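PDB 7DS1: CMP/dCMP-type deaminase domain-containing protein from Aspergillus oryzae RIB40, which probably deaminates the pyrimidine ring of DARIPP, a phosphorylated ribitylamino-pyrimidine intermediate of riboflavin biosynthesis, at a zinc-containing active site. Local coordinates for residues His61-Cys66 against Met95-Glu100; Phe26-Ile31 against Gly51-Leu56; Ile127-Phe132 against Gly154-Val159. All coordinates share one frame; numbering follows the deposited sequence.

Interaction 1: residues His61-Cys66 against Met95-Glu100; sequences HAEQCC and MYVTME. With ZN (zinc ion), chain B; HJL ([(2~{R},3~{S},4~{S})-5-[[2,5-bis(azanyl)-6-oxidanylidene-1~{H}-pyrimidin-4-yl]amino]-2,3,4-tris(oxidanyl)pentyl] dihydrogen phosphate), chain C.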
loop_
_atom_site.group_PDB
_atom_site.type_symbol
_atom_site.label_atom_id
_atom_site.label_comp_id
_atom_site.label_asym_id
_atom_site.label_seq_id
_atom_site.Cartn_x
_atom_site.Cartn_y
_atom_site.Cartn_z
ATOM N N HIS A 61 -6.249 -6.507 3.522
ATOM C CA HIS A 61 -5.640 -5.189 3.587
ATOM C C HIS A 61 -5.731 -4.481 2.235
ATOM O O HIS A 61 -6.007 -5.094 1.200
ATOM C CB HIS A 61 -4.180 -5.307 4.035
ATOM C CG HIS A 61 -4.015 -5.543 5.503
ATOM N ND1 HIS A 61 -2.802 -5.425 6.147
ATOM C CD2 HIS A 61 -4.913 -5.880 6.457
ATOM C CE1 HIS A 61 -2.957 -5.685 7.433
ATOM N NE2 HIS A 61 -4.230 -5.964 7.647
ATOM N N ALA A 62 -5.477 -3.163 2.251
ATOM C CA ALA A 62 -5.558 -2.363 1.026
ATOM C C ALA A 62 -4.610 -2.890 -0.045
ATOM O O ALA A 62 -5.013 -3.107 -1.194
ATOM C CB ALA A 62 -5.247 -0.891 1.328
ATOM N N GLU A 63 -3.336 -3.088 0.316
ATOM C CA GLU A 63 -2.346 -3.551 -0.659
ATOM C C GLU A 63 -2.695 -4.942 -1.156
ATOM O O GLU A 63 -2.503 -5.260 -2.335
ATOM C CB GLU A 63 -0.951 -3.557 -0.027
ATOM C CG GLU A 63 -0.587 -2.252 0.668
ATOM C CD GLU A 63 -0.927 -2.250 2.151
ATOM O OE1 GLU A 63 -2.129 -2.300 2.502
ATOM O OE2 GLU A 63 0.014 -2.201 2.968
ATOM N N GLN A 64 -3.195 -5.784 -0.251
ATOM C CA GLN A 64 -3.643 -7.126 -0.598
ATOM C C GLN A 64 -4.791 -7.086 -1.603
ATOM O O GLN A 64 -4.788 -7.827 -2.594
ATOM C CB GLN A 64 -4.061 -7.847 0.682
ATOM C CG GLN A 64 -4.571 -9.261 0.491
ATOM C CD GLN A 64 -5.022 -9.864 1.798
ATOM O OE1 GLN A 64 -5.084 -9.172 2.821
ATOM N NE2 GLN A 64 -5.329 -11.158 1.787
ATOM N N CYS A 65 -5.784 -6.219 -1.366
ATOM C CA CYS A 65 -6.900 -6.101 -2.303
ATOM C C CYS A 65 -6.439 -5.537 -3.639
ATOM O O CYS A 65 -6.948 -5.929 -4.695
ATOM C CB CYS A 65 -7.988 -5.210 -1.706
ATOM S SG CYS A 65 -8.918 -6.046 -0.408
ATOM N N CYS A 66 -5.480 -4.611 -3.608
ATOM C CA CYS A 66 -4.949 -4.054 -4.844
ATOM C C CYS A 66 -4.361 -5.160 -5.715
ATOM O O CYS A 66 -4.690 -5.277 -6.902
ATOM C CB CYS A 66 -3.906 -2.989 -4.497
ATOM S SG CYS A 66 -3.136 -2.196 -5.910
ATOM N N MET A 95 3.946 1.287 -5.870
ATOM C CA MET A 95 2.670 1.289 -5.164
ATOM C C MET A 95 2.624 2.460 -4.197
ATOM O O MET A 95 3.564 2.667 -3.420
ATOM C CB MET A 95 2.426 -0.025 -4.404
ATOM C CG MET A 95 1.010 -0.105 -3.818
ATOM S SD MET A 95 0.735 -1.573 -2.790
ATOM C CE MET A 95 0.355 -2.816 -4.036
ATOM N N TYR A 96 1.546 3.241 -4.283
ATOM C CA TYR A 96 1.208 4.260 -3.298
ATOM C C TYR A 96 0.256 3.641 -2.290
ATOM O O TYR A 96 -0.673 2.928 -2.666
ATOM C CB TYR A 96 0.548 5.470 -3.975
ATOM C CG TYR A 96 1.503 6.227 -4.861
ATOM C CD1 TYR A 96 2.231 7.303 -4.366
ATOM C CD2 TYR A 96 1.702 5.845 -6.190
ATOM C CE1 TYR A 96 3.121 7.996 -5.169
ATOM C CE2 TYR A 96 2.592 6.529 -6.999
ATOM C CZ TYR A 96 3.295 7.600 -6.481
ATOM O OH TYR A 96 4.176 8.283 -7.274
ATOM N N VAL A 97 0.524 3.871 -1.001
ATOM C CA VAL A 97 -0.310 3.368 0.094
ATOM C C VAL A 97 -0.377 4.452 1.164
ATOM O O VAL A 97 0.640 5.075 1.469
ATOM C CB VAL A 97 0.253 2.058 0.696
ATOM C CG1 VAL A 97 -0.814 1.335 1.503
ATOM C CG2 VAL A 97 0.825 1.125 -0.377
ATOM N N THR A 98 -1.561 4.690 1.747
ATOM C CA THR A 98 -1.632 5.773 2.737
ATOM C C THR A 98 -0.738 5.469 3.933
ATOM O O THR A 98 -0.088 6.371 4.472
ATOM C CB THR A 98 -3.061 6.072 3.216
ATOM O OG1 THR A 98 -3.667 4.907 3.791
ATOM C CG2 THR A 98 -3.923 6.622 2.091
ATOM N N MET A 99 -0.673 4.201 4.334
ATOM C CA MET A 99 0.084 3.765 5.498
ATOM C C MET A 99 1.187 2.809 5.066
ATOM O O MET A 99 1.011 2.024 4.126
ATOM C CB MET A 99 -0.838 3.069 6.506
ATOM C CG MET A 99 -0.146 2.547 7.760
ATOM S SD MET A 99 -1.355 1.907 8.935
ATOM C CE MET A 99 -2.401 3.357 9.125
ATOM N N GLU A 100 2.331 2.897 5.752
ATOM C CA GLU A 100 3.418 1.926 5.662
ATOM C C GLU A 100 2.881 0.496 5.613
ATOM O O GLU A 100 2.145 0.090 6.522
ATOM C CB GLU A 100 4.328 2.097 6.877
ATOM C CG GLU A 100 5.524 1.166 6.924
ATOM C CD GLU A 100 6.316 1.355 8.196
ATOM O OE1 GLU A 100 5.746 1.876 9.185
ATOM O OE2 GLU A 100 7.509 0.988 8.220
HETATM ZN ZN ZN B . -0.947 -5.112 5.425
HETATM C C2 HJL C . -2.242 -1.282 6.051
HETATM C C4 HJL C . -4.385 -2.093 5.729
HETATM C C5 HJL C . -4.442 -2.470 7.088
HETATM C C6 HJL C . -3.345 -2.240 7.885
HETATM N N1 HJL C . -2.242 -1.641 7.319
HETATM N N2 HJL C . -1.043 -0.645 5.491
HETATM N N3 HJL C . -3.290 -1.511 5.232
HETATM N N5 HJL C . -5.599 -3.078 7.630
HETATM O O4 HJL C . -5.349 -2.296 4.988
HETATM C "C1'" HJL C . -2.103 -3.132 9.937
HETATM C "C2'" HJL C . -2.362 -3.691 11.350
HETATM C "C3'" HJL C . -3.327 -4.903 11.269
HETATM C "C4'" HJL C . -3.312 -5.629 12.660
HETATM C "C5'" HJL C . -4.484 -6.639 12.777
HETATM N "N1'" HJL C . -3.360 -2.635 9.310
HETATM O O1P HJL C . -5.594 -6.745 9.985
HETATM O "O2'" HJL C . -1.165 -4.101 11.926
HETATM O O2P HJL C . -4.780 -9.184 9.826
HETATM O "O3'" HJL C . -4.606 -4.421 10.955
HETATM O O3P HJL C . -6.600 -8.258 11.377
HETATM O "O4'" HJL C . -2.137 -6.328 12.833
HETATM O "O5'" HJL C . -4.221 -7.671 11.818
HETATM P PAN HJL C . -5.336 -7.949 10.716
HETATM O O HOH W 1 -0.486 -2.995 5.302
#

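Interaction 2: residues Phe26-Ile31 against Gly51-Leu56; sequences FRVGAI and GYTMEL. With HJL ([(2~{R},3~{S},4~{S})-5-[[2,5-bis(azanyl)-6-oxidanylidene-1~{H}-pyrimidin-4-yl]amino]-2,3,4-tris(oxidanyl)pentyl] dihydrogen phosphate), chain C.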
loop_
_atom_site.group_PDB
_atom_site.type_symbol
_atom_site.label_atom_id
_atom_site.label_comp_id
_atom_site.label_asym_id
_atom_site.label_seq_id
_atom_site.Cartn_x
_atom_site.Cartn_y
_atom_site.Cartn_z
ATOM N N PHE A 26 -6.837 -0.888 10.271
ATOM C CA PHE A 26 -6.737 0.492 9.816
ATOM C C PHE A 26 -7.377 0.626 8.441
ATOM O O PHE A 26 -7.211 -0.251 7.586
ATOM C CB PHE A 26 -5.269 0.947 9.720
ATOM C CG PHE A 26 -4.535 0.971 11.034
ATOM C CD1 PHE A 26 -4.906 1.850 12.040
ATOM C CD2 PHE A 26 -3.430 0.151 11.242
ATOM C CE1 PHE A 26 -4.218 1.890 13.245
ATOM C CE2 PHE A 26 -2.735 0.188 12.445
ATOM C CZ PHE A 26 -3.129 1.053 13.449
ATOM N N ARG A 27 -8.075 1.740 8.216
ATOM C CA ARG A 27 -8.656 2.034 6.907
ATOM C C ARG A 27 -7.602 2.673 6.011
ATOM O O ARG A 27 -7.179 3.808 6.253
ATOM C CB ARG A 27 -9.862 2.953 7.059
ATOM C CG ARG A 27 -10.956 2.352 7.918
ATOM C CD ARG A 27 -11.905 3.427 8.387
ATOM N NE ARG A 27 -12.844 3.836 7.344
ATOM C CZ ARG A 27 -13.132 5.103 7.058
ATOM N NH1 ARG A 27 -12.539 6.086 7.723
ATOM N NH2 ARG A 27 -14.019 5.389 6.113
ATOM N N VAL A 28 -7.212 1.956 4.956
ATOM C CA VAL A 28 -6.071 2.303 4.115
ATOM C C VAL A 28 -6.486 2.181 2.653
ATOM O O VAL A 28 -7.412 1.436 2.318
ATOM C CB VAL A 28 -4.874 1.378 4.460
ATOM C CG1 VAL A 28 -3.684 1.600 3.536
ATOM C CG2 VAL A 28 -4.447 1.591 5.907
ATOM N N GLY A 29 -5.829 2.946 1.784
ATOM C CA GLY A 29 -6.020 2.809 0.350
ATOM C C GLY A 29 -4.685 2.690 -0.355
ATOM O O GLY A 29 -3.669 3.203 0.113
ATOM N N ALA A 30 -4.702 1.988 -1.497
ATOM C CA ALA A 30 -3.490 1.672 -2.252
ATOM C C ALA A 30 -3.728 1.775 -3.754
ATOM O O ALA A 30 -4.790 1.392 -4.245
ATOM C CB ALA A 30 -2.993 0.257 -1.930
ATOM N N ILE A 31 -2.726 2.284 -4.484
ATOM C CA ILE A 31 -2.796 2.423 -5.939
ATOM C C ILE A 31 -1.492 1.907 -6.531
ATOM O O ILE A 31 -0.413 2.369 -6.146
ATOM C CB ILE A 31 -3.022 3.885 -6.374
ATOM C CG1 ILE A 31 -4.384 4.398 -5.893
ATOM C CG2 ILE A 31 -2.925 4.015 -7.907
ATOM C CD1 ILE A 31 -4.570 5.917 -6.082
ATOM N N GLY A 51 -6.858 -0.705 -4.490
ATOM C CA GLY A 51 -7.520 -1.473 -3.449
ATOM C C GLY A 51 -7.694 -0.657 -2.188
ATOM O O GLY A 51 -7.009 0.346 -1.973
ATOM N N TYR A 52 -8.627 -1.095 -1.348
ATOM C CA TYR A 52 -8.776 -0.501 -0.025
ATOM C C TYR A 52 -9.097 -1.602 0.978
ATOM O O TYR A 52 -9.485 -2.713 0.608
ATOM C CB TYR A 52 -9.840 0.620 -0.009
ATOM C CG TYR A 52 -11.232 0.194 -0.417
ATOM C CD1 TYR A 52 -12.139 -0.273 0.530
ATOM C CD2 TYR A 52 -11.644 0.272 -1.745
ATOM C CE1 TYR A 52 -13.417 -0.663 0.172
ATOM C CE2 TYR A 52 -12.927 -0.110 -2.115
ATOM C CZ TYR A 52 -13.800 -0.583 -1.154
ATOM O OH TYR A 52 -15.075 -0.969 -1.497
ATOM N N THR A 53 -8.903 -1.284 2.260
ATOM C CA THR A 53 -9.085 -2.261 3.330
ATOM C C THR A 53 -10.481 -2.871 3.297
ATOM O O THR A 53 -11.485 -2.153 3.312
ATOM C CB THR A 53 -8.846 -1.588 4.677
ATOM O OG1 THR A 53 -7.580 -0.925 4.628
ATOM C CG2 THR A 53 -8.856 -2.621 5.819
ATOM N N MET A 54 -10.525 -4.207 3.263
ATOM C CA MET A 54 -11.764 -4.987 3.293
ATOM C C MET A 54 -12.671 -4.674 2.104
ATOM O O MET A 54 -13.893 -4.847 2.174
ATOM C CB MET A 54 -12.497 -4.807 4.625
ATOM C CG MET A 54 -11.816 -5.584 5.752
ATOM S SD MET A 54 -12.468 -5.192 7.377
ATOM C CE MET A 54 -11.666 -6.445 8.388
ATOM N N GLU A 55 -12.067 -4.236 0.997
ATOM C CA GLU A 55 -12.809 -4.134 -0.258
ATOM C C GLU A 55 -13.321 -5.502 -0.691
ATOM O O GLU A 55 -14.448 -5.629 -1.185
ATOM C CB GLU A 55 -11.919 -3.529 -1.346
ATOM C CG GLU A 55 -12.544 -3.580 -2.737
ATOM C CD GLU A 55 -11.666 -2.952 -3.800
ATOM O OE1 GLU A 55 -10.508 -2.597 -3.491
ATOM O OE2 GLU A 55 -12.140 -2.809 -4.948
ATOM N N LEU A 56 -12.505 -6.535 -0.499
ATOM C CA LEU A 56 -12.824 -7.904 -0.878
ATOM C C LEU A 56 -13.130 -8.727 0.366
ATOM O O LEU A 56 -12.626 -8.438 1.453
ATOM C CB LEU A 56 -11.658 -8.533 -1.646
ATOM C CG LEU A 56 -11.200 -7.742 -2.869
ATOM C CD1 LEU A 56 -9.974 -8.375 -3.481
ATOM C CD2 LEU A 56 -12.327 -7.644 -3.893
HETATM C C2 HJL C . -2.242 -1.282 6.051
HETATM C C4 HJL C . -4.385 -2.093 5.729
HETATM C C5 HJL C . -4.442 -2.470 7.088
HETATM C C6 HJL C . -3.345 -2.240 7.885
HETATM N N1 HJL C . -2.242 -1.641 7.319
HETATM N N2 HJL C . -1.043 -0.645 5.491
HETATM N N3 HJL C . -3.290 -1.511 5.232
HETATM N N5 HJL C . -5.599 -3.078 7.630
HETATM O O4 HJL C . -5.349 -2.296 4.988
HETATM C "C1'" HJL C . -2.103 -3.132 9.937
HETATM C "C2'" HJL C . -2.362 -3.691 11.350
HETATM C "C3'" HJL C . -3.327 -4.903 11.269
HETATM C "C4'" HJL C . -3.312 -5.629 12.660
HETATM C "C5'" HJL C . -4.484 -6.639 12.777
HETATM N "N1'" HJL C . -3.360 -2.635 9.310
HETATM O O1P HJL C . -5.594 -6.745 9.985
HETATM O "O2'" HJL C . -1.165 -4.101 11.926
HETATM O O2P HJL C . -4.780 -9.184 9.826
HETATM O "O3'" HJL C . -4.606 -4.421 10.955
HETATM O O3P HJL C . -6.600 -8.258 11.377
HETATM O "O4'" HJL C . -2.137 -6.328 12.833
HETATM O "O5'" HJL C . -4.221 -7.671 11.818
HETATM P PAN HJL C . -5.336 -7.949 10.716
#

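Interaction 3: residues Ile127-Phe132 against Gly154-Val159; sequences IQKIYF and GIDWQV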
loop_
_atom_site.group_PDB
_atom_site.type_symbol
_atom_site.label_atom_id
_atom_site.label_comp_id
_atom_site.label_asym_id
_atom_site.label_seq_id
_atom_site.Cartn_x
_atom_site.Cartn_y
_atom_site.Cartn_z
ATOM N N ILE A 127 7.103 -5.159 -7.921
ATOM C CA ILE A 127 6.959 -3.816 -7.360
ATOM C C ILE A 127 8.318 -3.354 -6.852
ATOM O O ILE A 127 8.925 -4.010 -6.000
ATOM C CB ILE A 127 5.915 -3.805 -6.238
ATOM C CG1 ILE A 127 4.546 -4.198 -6.800
ATOM C CG2 ILE A 127 5.885 -2.430 -5.553
ATOM C CD1 ILE A 127 3.483 -4.443 -5.718
ATOM N N GLN A 128 8.798 -2.215 -7.366
ATOM C CA GLN A 128 10.152 -1.759 -7.063
ATOM C C GLN A 128 10.221 -0.657 -6.011
ATOM O O GLN A 128 11.285 -0.477 -5.405
ATOM C CB GLN A 128 10.841 -1.291 -8.345
ATOM C CG GLN A 128 11.144 -2.450 -9.274
ATOM C CD GLN A 128 11.974 -2.041 -10.462
ATOM O OE1 GLN A 128 13.118 -1.595 -10.316
ATOM N NE2 GLN A 128 11.412 -2.190 -11.650
ATOM N N LYS A 129 9.131 0.069 -5.767
ATOM C CA LYS A 129 9.167 1.138 -4.775
ATOM C C LYS A 129 7.785 1.345 -4.165
ATOM O O LYS A 129 6.770 1.252 -4.863
ATOM C CB LYS A 129 9.680 2.440 -5.414
ATOM C CG LYS A 129 9.882 3.582 -4.411
ATOM C CD LYS A 129 10.681 4.721 -5.018
ATOM C CE LYS A 129 10.905 5.833 -3.989
ATOM N NZ LYS A 129 11.679 6.959 -4.594
ATOM N N ILE A 130 7.756 1.631 -2.857
ATOM C CA ILE A 130 6.534 1.968 -2.126
ATOM C C ILE A 130 6.602 3.429 -1.708
ATOM O O ILE A 130 7.579 3.851 -1.088
ATOM C CB ILE A 130 6.361 1.092 -0.876
ATOM C CG1 ILE A 130 6.465 -0.393 -1.233
ATOM C CG2 ILE A 130 5.044 1.433 -0.162
ATOM C CD1 ILE A 130 5.404 -0.872 -2.226
ATOM N N TYR A 131 5.560 4.190 -2.014
ATOM C CA TYR A 131 5.388 5.530 -1.464
ATOM C C TYR A 131 4.273 5.472 -0.432
ATOM O O TYR A 131 3.189 4.969 -0.739
ATOM C CB TYR A 131 5.012 6.528 -2.561
ATOM C CG TYR A 131 6.095 6.823 -3.568
ATOM C CD1 TYR A 131 6.984 7.878 -3.374
ATOM C CD2 TYR A 131 6.216 6.060 -4.734
ATOM C CE1 TYR A 131 7.971 8.162 -4.299
ATOM C CE2 TYR A 131 7.206 6.333 -5.659
ATOM C CZ TYR A 131 8.076 7.387 -5.437
ATOM O OH TYR A 131 9.054 7.670 -6.355
ATOM N N PHE A 132 4.520 5.988 0.778
ATOM C CA PHE A 132 3.475 5.996 1.800
ATOM C C PHE A 132 3.511 7.282 2.620
ATOM O O PHE A 132 4.500 8.016 2.621
ATOM C CB PHE A 132 3.546 4.741 2.710
ATOM C CG PHE A 132 4.831 4.578 3.474
ATOM C CD1 PHE A 132 4.996 5.181 4.716
ATOM C CD2 PHE A 132 5.851 3.770 2.974
ATOM C CE1 PHE A 132 6.172 5.014 5.441
ATOM C CE2 PHE A 132 7.036 3.601 3.690
ATOM C CZ PHE A 132 7.195 4.221 4.924
ATOM N N GLY A 154 15.359 -5.328 -0.655
ATOM C CA GLY A 154 15.692 -4.552 -1.835
ATOM C C GLY A 154 14.548 -3.808 -2.478
ATOM O O GLY A 154 14.652 -3.454 -3.659
ATOM N N ILE A 155 13.459 -3.568 -1.746
ATOM C CA ILE A 155 12.336 -2.759 -2.215
ATOM C C ILE A 155 12.547 -1.336 -1.711
ATOM O O ILE A 155 12.620 -1.105 -0.497
ATOM C CB ILE A 155 10.986 -3.311 -1.725
ATOM C CG1 ILE A 155 10.858 -4.823 -1.974
ATOM C CG2 ILE A 155 9.831 -2.543 -2.374
ATOM C CD1 ILE A 155 11.005 -5.222 -3.412
ATOM N N ASP A 156 12.658 -0.390 -2.642
ATOM C CA ASP A 156 12.804 1.019 -2.298
ATOM C C ASP A 156 11.505 1.542 -1.688
ATOM O O ASP A 156 10.429 0.959 -1.851
ATOM C CB ASP A 156 13.173 1.824 -3.550
ATOM C CG ASP A 156 13.875 3.144 -3.241
ATOM O OD1 ASP A 156 14.141 3.450 -2.058
ATOM O OD2 ASP A 156 14.169 3.876 -4.214
ATOM N N TRP A 157 11.620 2.638 -0.945
ATOM C CA TRP A 157 10.429 3.261 -0.385
ATOM C C TRP A 157 10.752 4.700 -0.024
ATOM O O TRP A 157 11.916 5.078 0.116
ATOM C CB TRP A 157 9.906 2.499 0.841
ATOM C CG TRP A 157 10.948 2.264 1.885
ATOM C CD1 TRP A 157 11.846 1.227 1.938
ATOM C CD2 TRP A 157 11.211 3.079 3.035
ATOM N NE1 TRP A 157 12.648 1.351 3.051
ATOM C CE2 TRP A 157 12.275 2.474 3.743
ATOM C CE3 TRP A 157 10.643 4.255 3.541
ATOM C CZ2 TRP A 157 12.784 3.010 4.924
ATOM C CZ3 TRP A 157 11.143 4.777 4.722
ATOM C CH2 TRP A 157 12.213 4.165 5.392
ATOM N N GLN A 158 9.696 5.493 0.130
ATOM C CA GLN A 158 9.840 6.913 0.416
ATOM C C GLN A 158 8.598 7.373 1.163
ATOM O O GLN A 158 7.480 7.067 0.742
ATOM C CB GLN A 158 10.021 7.702 -0.886
ATOM C CG GLN A 158 10.094 9.210 -0.739
ATOM C CD GLN A 158 10.329 9.889 -2.080
ATOM O OE1 GLN A 158 11.063 9.376 -2.924
ATOM N NE2 GLN A 158 9.696 11.038 -2.286
ATOM N N VAL A 159 8.795 8.068 2.282
ATOM C CA VAL A 159 7.684 8.692 2.993
ATOM C C VAL A 159 7.374 10.022 2.325
ATOM O O VAL A 159 8.281 10.813 2.040
ATOM C CB VAL A 159 8.019 8.893 4.479
ATOM C CG1 VAL A 159 6.816 9.495 5.217
ATOM C CG2 VAL A 159 8.436 7.579 5.116
HETATM O O HOH W 2 13.482 -2.199 -5.780
HETATM O O HOH W 3 14.334 6.359 -4.707
#

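Interaction 1: residues His61-Cys66 against Met95-Glu100
Glu63 CD rests on Val97 CG1 at 3.6 Å, and Glu63 CG meets Met95 SD at 3.8 Å; the glutamate crosses both side chains at about a right angle. Cys66 SG, one helical turn on, touches the Met95 methyl CE at 4.0 Å. Beyond these apolar contacts the Glu63 chain bends: its chi2 of 93° turns the carboxylate toward the zinc and the pyrimidine of the ligand. Glu63 OE2 accepts a short 2.5 Å bond from the zinc-bound water, and Glu63 OE1 lies 3.1 Å from ligand N3. His-Ala-Glu at the start of helix 62-73, with Cys102 and Cys112, is the zinc motif of the cytidine deaminase fold, the helix packed on the central strand 91-97. His61 ND1 binds zinc at 2.0 Å, while NE2 donates a nearly straight bond (170°) in the ring plane to phosphate O1P at 2.8 Å; the pyrimidine covers one ring face, C5 over its centre. Ala62 N donates to ligand O4, and the Glu100 carbonyl takes a weak bond from ligand N2. Farther out, Gln64 OE1 accepts from His61 N at the N-cap, and Lys135 forms a salt bridge with the Glu100 carboxylate.

Interaction 2: residues Phe26-Ile31 against Gly51-Leu56
Thr53 OG1 and Val28 N meet at 2.9 Å, where the amide donates to the hydroxyl, with an N-H...O angle of 142°. Thr53 N returns a bond to Val28 O, so both the backbone and the side chain of the threonine hold Val28. From there the paired strands take over: Ala30 and Gly51 form an antiparallel hydrogen-bonded pair, each amide bound to the other's carbonyl, and Gly29 and Tyr52 come between, as a non-hydrogen-bonded pair. Weaker CA-H...O contacts fill the spaces between, among them Tyr52 CA to Val28 O at 3.3 Å. From Tyr52 the chain enters a type II turn to Glu55, closed by Glu55 N to Tyr52 O; the Glu55 side chain adds a bond, OE1 accepting from Tyr52 N, and Glu55 CB sits 3.4 Å over the centre of the Tyr52 ring.

Van der Waals contacts gather round the ligand. Val28 CG2 comes within 3.4 Å of ligand N3, and CB of the same valine lies 3.6 Å from Thr53 OG1. Phe26 turns its ring edge toward the ligand, CD2 being 3.4 Å from N1'. With chi1 at -52°, Thr53 OG1 stands beside its own backbone N, within range of both Val28 N and the ligand, while CG2 packs against Phe26 O.

This is the open end of the hairpin formed by strands 29-36 and 46-52, and it forms one wall of the pocket. Thr53 OG1 donates to ligand O4 at 2.6 Å while accepting from Val28 N, so its proton is committed to the ligand; the pyrimidine carbonyl is thus recognised by a side chain fixed by a backbone amide just beyond the strand ends.

Interaction 3: residues Ile127-Phe132 against Gly154-Val159
Phe132, Gln158 and Lys129 give up the most surface here, on the two faces of a parallel strand pair. Phe132, with CG between its backbone N and carbonyl carbon (chi1 60°), swings its ring across to the neighbouring strand. There Phe132 CE1 meets Val159 CG2 at 3.4 Å and Phe132 CE2 meets Trp157 CE3 at 3.7 Å. The phenylalanine and indole planes are nearly parallel, 21° apart, but displaced, so little of one ring covers the other; the centres of the Phe132 ring and the six-membered ring of Trp157 are 5.8 Å apart. Trp157 NE1 is bonded to Thr151 of helix 146-152.

On the face of Lys129 and Tyr131, the extended Gln158 side chain lies against both: its OE1 accepts from Lys129 NZ at 3.0 Å and sits 3.6 Å from Tyr131 CE1. Lys129 and Asp156 run alongside each other in the same direction; their salt bridge is long, NZ to OD2 4.0 Å, and a water bonded to both bridges it. The Gln158 backbone is gripped too, its N donating to Ile130 O and its O accepting from Phe132 N.

Gly154 ends helix 146-152 in a Schellman motif, and strand 156-159 then follows parallel to 127-132: a beta-alpha-beta crossover, placing the outermost strand of the mixed deaminase sheet.

From the N terminus, interaction 2 comes first, closing the hairpin of strands 29-36 and 46-52. The chain then enters helix 62-73, and interaction 1 closes a second loop by packing strand 91-97 against that helix. Interaction 3 closes last, joining strand 127-132 to the outermost strand 156-159. The three loops follow in series, with none nested or crossed. In space, segment 95-100 is the common member: Tyr96 and Thr98 bond to the backbone of 26-31, and Met95 and Val97 to that of 127-132. Interactions 1 and 2 share the ligand, whereas interaction 3, about 18 Å from interaction 2 between centres, lies across the chain's centre.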